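Local coordinates for protein muconate cycloisomerase (Azorhizobium caulinodans, PDB 3MY9) that belongs to the enolase superfamily, pairing an N-terminal capping domain with a TIM-barrel-type domain that carries bound magnesium ions, at residues Arg86-Met91 with Gly278-Gln283; Lys96-Val99 with Ala104-Ala107. All coordinates share one frame; numbering follows the deposited sequence.

Interaction 1: Arg86-Met91 with Gly278-Gln283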
loop_
_atom_site.group_PDB
_atom_site.type_symbol
_atom_site.label_atom_id
_atom_site.label_comp_id
_atom_site.label_asym_id
_atom_site.label_seq_id
_atom_site.Cartn_x
_atom_site.Cartn_y
_atom_site.Cartn_z
ATOM N N ARG A 86 -6.205 40.310 -18.866
ATOM C CA ARG A 86 -6.376 39.405 -17.702
ATOM C C ARG A 86 -7.223 38.184 -18.006
ATOM O O ARG A 86 -8.251 37.958 -17.377
ATOM C CB ARG A 86 -6.965 40.138 -16.501
ATOM C CG ARG A 86 -6.098 41.259 -16.018
ATOM C CD ARG A 86 -6.555 41.768 -14.637
ATOM N NE ARG A 86 -5.667 42.818 -14.169
ATOM C CZ ARG A 86 -5.366 43.051 -12.895
ATOM N NH1 ARG A 86 -4.533 44.036 -12.608
ATOM N NH2 ARG A 86 -5.892 42.319 -11.899
ATOM N N VAL A 87 -6.739 37.369 -18.929
ATOM C CA VAL A 87 -7.446 36.185 -19.377
ATOM C C VAL A 87 -7.640 35.121 -18.272
ATOM O O VAL A 87 -8.748 34.615 -18.074
ATOM C CB VAL A 87 -6.710 35.574 -20.578
ATOM C CG1 VAL A 87 -7.459 34.366 -21.104
ATOM C CG2 VAL A 87 -6.535 36.676 -21.681
ATOM N N ARG A 88 -6.565 34.790 -17.554
ATOM C CA ARG A 88 -6.653 33.800 -16.486
ATOM C C ARG A 88 -7.594 34.265 -15.394
ATOM O O ARG A 88 -8.289 33.450 -14.796
ATOM C CB ARG A 88 -5.285 33.460 -15.884
ATOM C CG ARG A 88 -5.254 32.044 -15.269
ATOM C CD ARG A 88 -3.973 31.764 -14.484
ATOM N NE ARG A 88 -2.732 32.011 -15.240
ATOM C CZ ARG A 88 -2.088 31.107 -15.956
ATOM N NH1 ARG A 88 -2.574 29.888 -16.084
ATOM N NH2 ARG A 88 -0.958 31.431 -16.576
ATOM N N GLU A 89 -7.605 35.570 -15.122
ATOM C CA GLU A 89 -8.494 36.137 -14.110
ATOM C C GLU A 89 -9.954 35.975 -14.522
ATOM O O GLU A 89 -10.804 35.676 -13.687
ATOM C CB GLU A 89 -8.196 37.622 -13.876
ATOM C CG GLU A 89 -9.029 38.260 -12.749
ATOM C CD GLU A 89 -8.799 39.765 -12.630
ATOM O OE1 GLU A 89 -8.199 40.214 -11.626
ATOM O OE2 GLU A 89 -9.216 40.501 -13.551
ATOM N N LEU A 90 -10.254 36.228 -15.798
ATOM C CA LEU A 90 -11.628 36.084 -16.303
ATOM C C LEU A 90 -12.031 34.613 -16.282
ATOM O O LEU A 90 -13.159 34.320 -15.925
ATOM C CB LEU A 90 -11.796 36.650 -17.728
ATOM C CG LEU A 90 -13.231 36.613 -18.318
ATOM C CD1 LEU A 90 -14.140 37.574 -17.578
ATOM C CD2 LEU A 90 -13.255 36.933 -19.835
ATOM N N MET A 91 -11.126 33.699 -16.656
ATOM C CA MET A 91 -11.450 32.255 -16.641
ATOM C C MET A 91 -11.799 31.773 -15.241
ATOM O O MET A 91 -12.671 30.908 -15.088
ATOM C CB MET A 91 -10.309 31.390 -17.211
ATOM C CG MET A 91 -10.593 29.844 -17.183
ATOM S SD MET A 91 -12.032 29.230 -18.154
ATOM C CE MET A 91 -11.357 29.443 -19.830
ATOM N N GLY A 278 -9.941 24.683 -21.913
ATOM C CA GLY A 278 -9.243 25.739 -22.633
ATOM C C GLY A 278 -7.746 25.573 -22.789
ATOM O O GLY A 278 -7.171 24.543 -22.441
ATOM N N LEU A 279 -7.130 26.626 -23.319
ATOM C CA LEU A 279 -5.742 26.622 -23.745
ATOM C C LEU A 279 -4.778 26.671 -22.563
ATOM O O LEU A 279 -3.837 25.893 -22.521
ATOM C CB LEU A 279 -5.481 27.813 -24.669
ATOM C CG LEU A 279 -6.295 27.893 -25.973
ATOM C CD1 LEU A 279 -6.084 29.220 -26.675
ATOM C CD2 LEU A 279 -5.923 26.804 -26.854
ATOM N N MET A 280 -4.998 27.589 -21.617
ATOM C CA MET A 280 -4.150 27.653 -20.412
ATOM C C MET A 280 -4.322 26.381 -19.553
ATOM O O MET A 280 -3.348 25.855 -19.041
ATOM C CB MET A 280 -4.403 28.930 -19.589
ATOM C CG MET A 280 -3.885 30.243 -20.288
ATOM S SD MET A 280 -3.969 31.826 -19.344
ATOM C CE MET A 280 -3.608 32.826 -20.802
ATOM N N LYS A 281 -5.550 25.897 -19.404
ATOM C CA LYS A 281 -5.800 24.653 -18.663
ATOM C C LYS A 281 -5.115 23.465 -19.342
ATOM O O LYS A 281 -4.582 22.602 -18.666
ATOM C CB LYS A 281 -7.294 24.355 -18.555
ATOM C CG LYS A 281 -8.132 25.391 -17.798
ATOM C CD LYS A 281 -7.843 25.389 -16.325
ATOM C CE LYS A 281 -8.906 26.176 -15.560
ATOM N NZ LYS A 281 -8.809 25.875 -14.101
ATOM N N ALA A 282 -5.088 23.434 -20.673
ATOM C CA ALA A 282 -4.370 22.357 -21.372
ATOM C C ALA A 282 -2.856 22.388 -21.097
ATOM O O ALA A 282 -2.214 21.334 -20.970
ATOM C CB ALA A 282 -4.643 22.379 -22.870
ATOM N N GLN A 283 -2.277 23.583 -21.007
ATOM C CA GLN A 283 -0.846 23.689 -20.678
ATOM C C GLN A 283 -0.574 23.327 -19.210
ATOM O O GLN A 283 0.482 22.805 -18.893
ATOM C CB GLN A 283 -0.323 25.078 -20.986
ATOM C CG GLN A 283 -0.172 25.380 -22.474
ATOM C CD GLN A 283 0.786 26.548 -22.734
ATOM O OE1 GLN A 283 0.755 27.543 -22.015
ATOM N NE2 GLN A 283 1.638 26.417 -23.758
HETATM O O HOH W 1 -1.196 27.777 -17.831
#

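Interaction 2: Lys96-Val99 with Ala104-Ala107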
loop_
_atom_site.group_PDB
_atom_site.type_symbol
_atom_site.label_atom_id
_atom_site.label_comp_id
_atom_site.label_asym_id
_atom_site.label_seq_id
_atom_site.Cartn_x
_atom_site.Cartn_y
_atom_site.Cartn_z
ATOM N N LYS A 96 -16.120 30.192 -11.417
ATOM C CA LYS A 96 -16.744 30.441 -10.123
ATOM C C LYS A 96 -18.261 30.651 -10.257
ATOM O O LYS A 96 -19.028 30.201 -9.404
ATOM C CB LYS A 96 -16.114 31.684 -9.478
ATOM C CG LYS A 96 -16.749 32.123 -8.148
ATOM C CD LYS A 96 -15.878 31.788 -6.928
ATOM C CE LYS A 96 -15.005 32.993 -6.510
ATOM N NZ LYS A 96 -14.636 32.963 -5.053
ATOM N N MET A 97 -18.679 31.344 -11.316
ATOM C CA MET A 97 -20.090 31.690 -11.529
ATOM C C MET A 97 -20.878 30.597 -12.264
ATOM O O MET A 97 -22.067 30.420 -12.014
ATOM C CB MET A 97 -20.207 33.024 -12.282
ATOM C CG MET A 97 -19.669 34.234 -11.502
ATOM S SD MET A 97 -20.565 34.630 -9.960
ATOM C CE MET A 97 -21.845 35.738 -10.556
ATOM N N LEU A 98 -20.219 29.871 -13.162
ATOM C CA LEU A 98 -20.842 28.765 -13.900
ATOM C C LEU A 98 -19.997 27.493 -13.793
ATOM O O LEU A 98 -18.765 27.558 -13.779
ATOM C CB LEU A 98 -21.005 29.151 -15.369
ATOM C CG LEU A 98 -21.585 28.116 -16.338
ATOM C CD1 LEU A 98 -23.079 27.903 -16.083
ATOM C CD2 LEU A 98 -21.337 28.581 -17.760
ATOM N N VAL A 99 -20.659 26.338 -13.748
ATOM C CA VAL A 99 -19.968 25.059 -13.561
ATOM C C VAL A 99 -20.041 24.170 -14.807
ATOM O O VAL A 99 -21.115 23.749 -15.223
ATOM C CB VAL A 99 -20.522 24.282 -12.319
ATOM C CG1 VAL A 99 -20.392 25.131 -11.048
ATOM C CG2 VAL A 99 -21.980 23.854 -12.518
ATOM N N ALA A 104 -17.950 26.710 -24.067
ATOM C CA ALA A 104 -18.280 28.128 -24.147
ATOM C C ALA A 104 -17.209 29.030 -23.523
ATOM O O ALA A 104 -16.862 30.069 -24.071
ATOM C CB ALA A 104 -19.628 28.383 -23.490
ATOM N N LYS A 105 -16.683 28.622 -22.375
ATOM C CA LYS A 105 -15.609 29.367 -21.703
ATOM C C LYS A 105 -14.359 29.405 -22.588
ATOM O O LYS A 105 -13.744 30.459 -22.733
ATOM C CB LYS A 105 -15.272 28.750 -20.328
ATOM C CG LYS A 105 -16.421 28.785 -19.312
ATOM C CD LYS A 105 -16.223 27.761 -18.207
ATOM C CE LYS A 105 -17.213 27.956 -17.074
ATOM N NZ LYS A 105 -17.053 26.876 -16.062
ATOM N N ALA A 106 -13.999 28.264 -23.178
ATOM C CA ALA A 106 -12.832 28.199 -24.088
ATOM C C ALA A 106 -12.959 29.139 -25.310
ATOM O O ALA A 106 -11.951 29.677 -25.778
ATOM C CB ALA A 106 -12.564 26.771 -24.537
ATOM N N ALA A 107 -14.180 29.365 -25.797
ATOM C CA ALA A 107 -14.400 30.308 -26.913
ATOM C C ALA A 107 -14.121 31.741 -26.483
ATOM O O ALA A 107 -13.614 32.546 -27.270
ATOM C CB ALA A 107 -15.831 30.197 -27.478
#

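Interaction 1: Arg86-Met91 with Gly278-Gln283
The guanidinium of Arg-88 carries Met-280 SD on one face, 3.9 Å above the plane and over its centre, while a water lies at its edge, in plane. That water accepts from Arg-88 NH1 (3.1 Å) and donates to Met-280 O (3.1 Å), so the arginine reaches the other helix through sulfur and through solvent at once. Arg-88 NH2 is bonded to Leu-128 O of the second subunit, which gives the plane another fixed point. CG of Arg-88 lies anti to the backbone N (chi1 -154°), and a bend at chi3 (-53°) folds the guanidinium over the sulfur. The Met-280 chain runs extended beyond CG, carrying CE to Val-87, 4.2 Å from its CB. One turn further along helix 87-97, Met-91 CG meets Lys-281 CE at 4.4 Å, a looser contact. No direct hydrogen bond joins the segments. Glu-109 of helix 102-120 accepts from the N atoms of Leu-279 and Met-280 and also touches Val-87. The two helical starts, with axes 11.5 Å apart and crossing at -96°, join the N-terminal capping domain to a barrel-domain helix, the interdomain packing of the enolase superfamily fold.

Interaction 2: Lys96-Val99 with Ala104-Ala107
Lys-105 reaches from helix 102-120 to the carbonyl of Leu-98, the first residue past the end of helix 87-97, within the antiparallel helical hairpin formed by helices 87-97 and 102-120 of the N-terminal capping domain of the enolase superfamily. The close part of the contact is a single polar grip. Lys-105 NZ donates to Leu-98 O at 2.9 Å, yet the approach is not along a lone pair: the C=O...donor angle is 124° and the nitrogen stands 53° out of the carbonyl plane. The same ammonium forms a salt bridge with Asp-95 near the end of helix 87-97, so a carboxylate and a main-chain oxygen share the lysine, and the pairing would be expected to stabilise its positive charge. The first torsion places CG anti to the carbonyl carbon (chi1 -63°), and the extended chain beyond it spans the gap between backbones whose nearest CA atoms, those of Leu-98 and Lys-105, are still 9.4 Å apart. Met-91 and Met-94 of helix 87-97 touch the Lys-105 side chain, which makes this a buried lysine with hydrophobic flanks and a polar end.

Apolar contact across the pair is sparser. The CB of Leu-98 is directed toward 104-107, and its side chain also rests on Leu-75 of helix 64-79, while Ala-104 packs on Ala-70 and Leu-71 of that helix; the third helix thus touches both segments. On the loose side, the solvent-exposed Val-99 turns its CB away from 104-107, although its C atom still lies 4.2 Å from Lys-105 NZ. The total surface buried between the segments is just 111 Å², in keeping with a contact made largely by one long side chain. Alongside the hydrogen bond, the methyl CD2 of Leu-98 lies 4.2 Å from CE of Lys-105.

Both interactions draw on helix 87-97: interaction 1 on its N-terminal part, interaction 2 on its C-terminal end and the residues just after it. Their centres lie 11 Å apart, and they touch where Met-91 CE comes 3.9 Å from Lys-105 O and Gly-278 CA 4.0 Å from Ala-106 CB. Each is partly buried. Interaction 1 buries 232 Å² between segments far apart in sequence, joins two domains beside the second subunit, and relies on sulfur, aliphatic groups and a bridging water. Interaction 2, nested inside that chain loop, is local to the capping domain, untouched by other chains, and centres on one direct charged hydrogen bond.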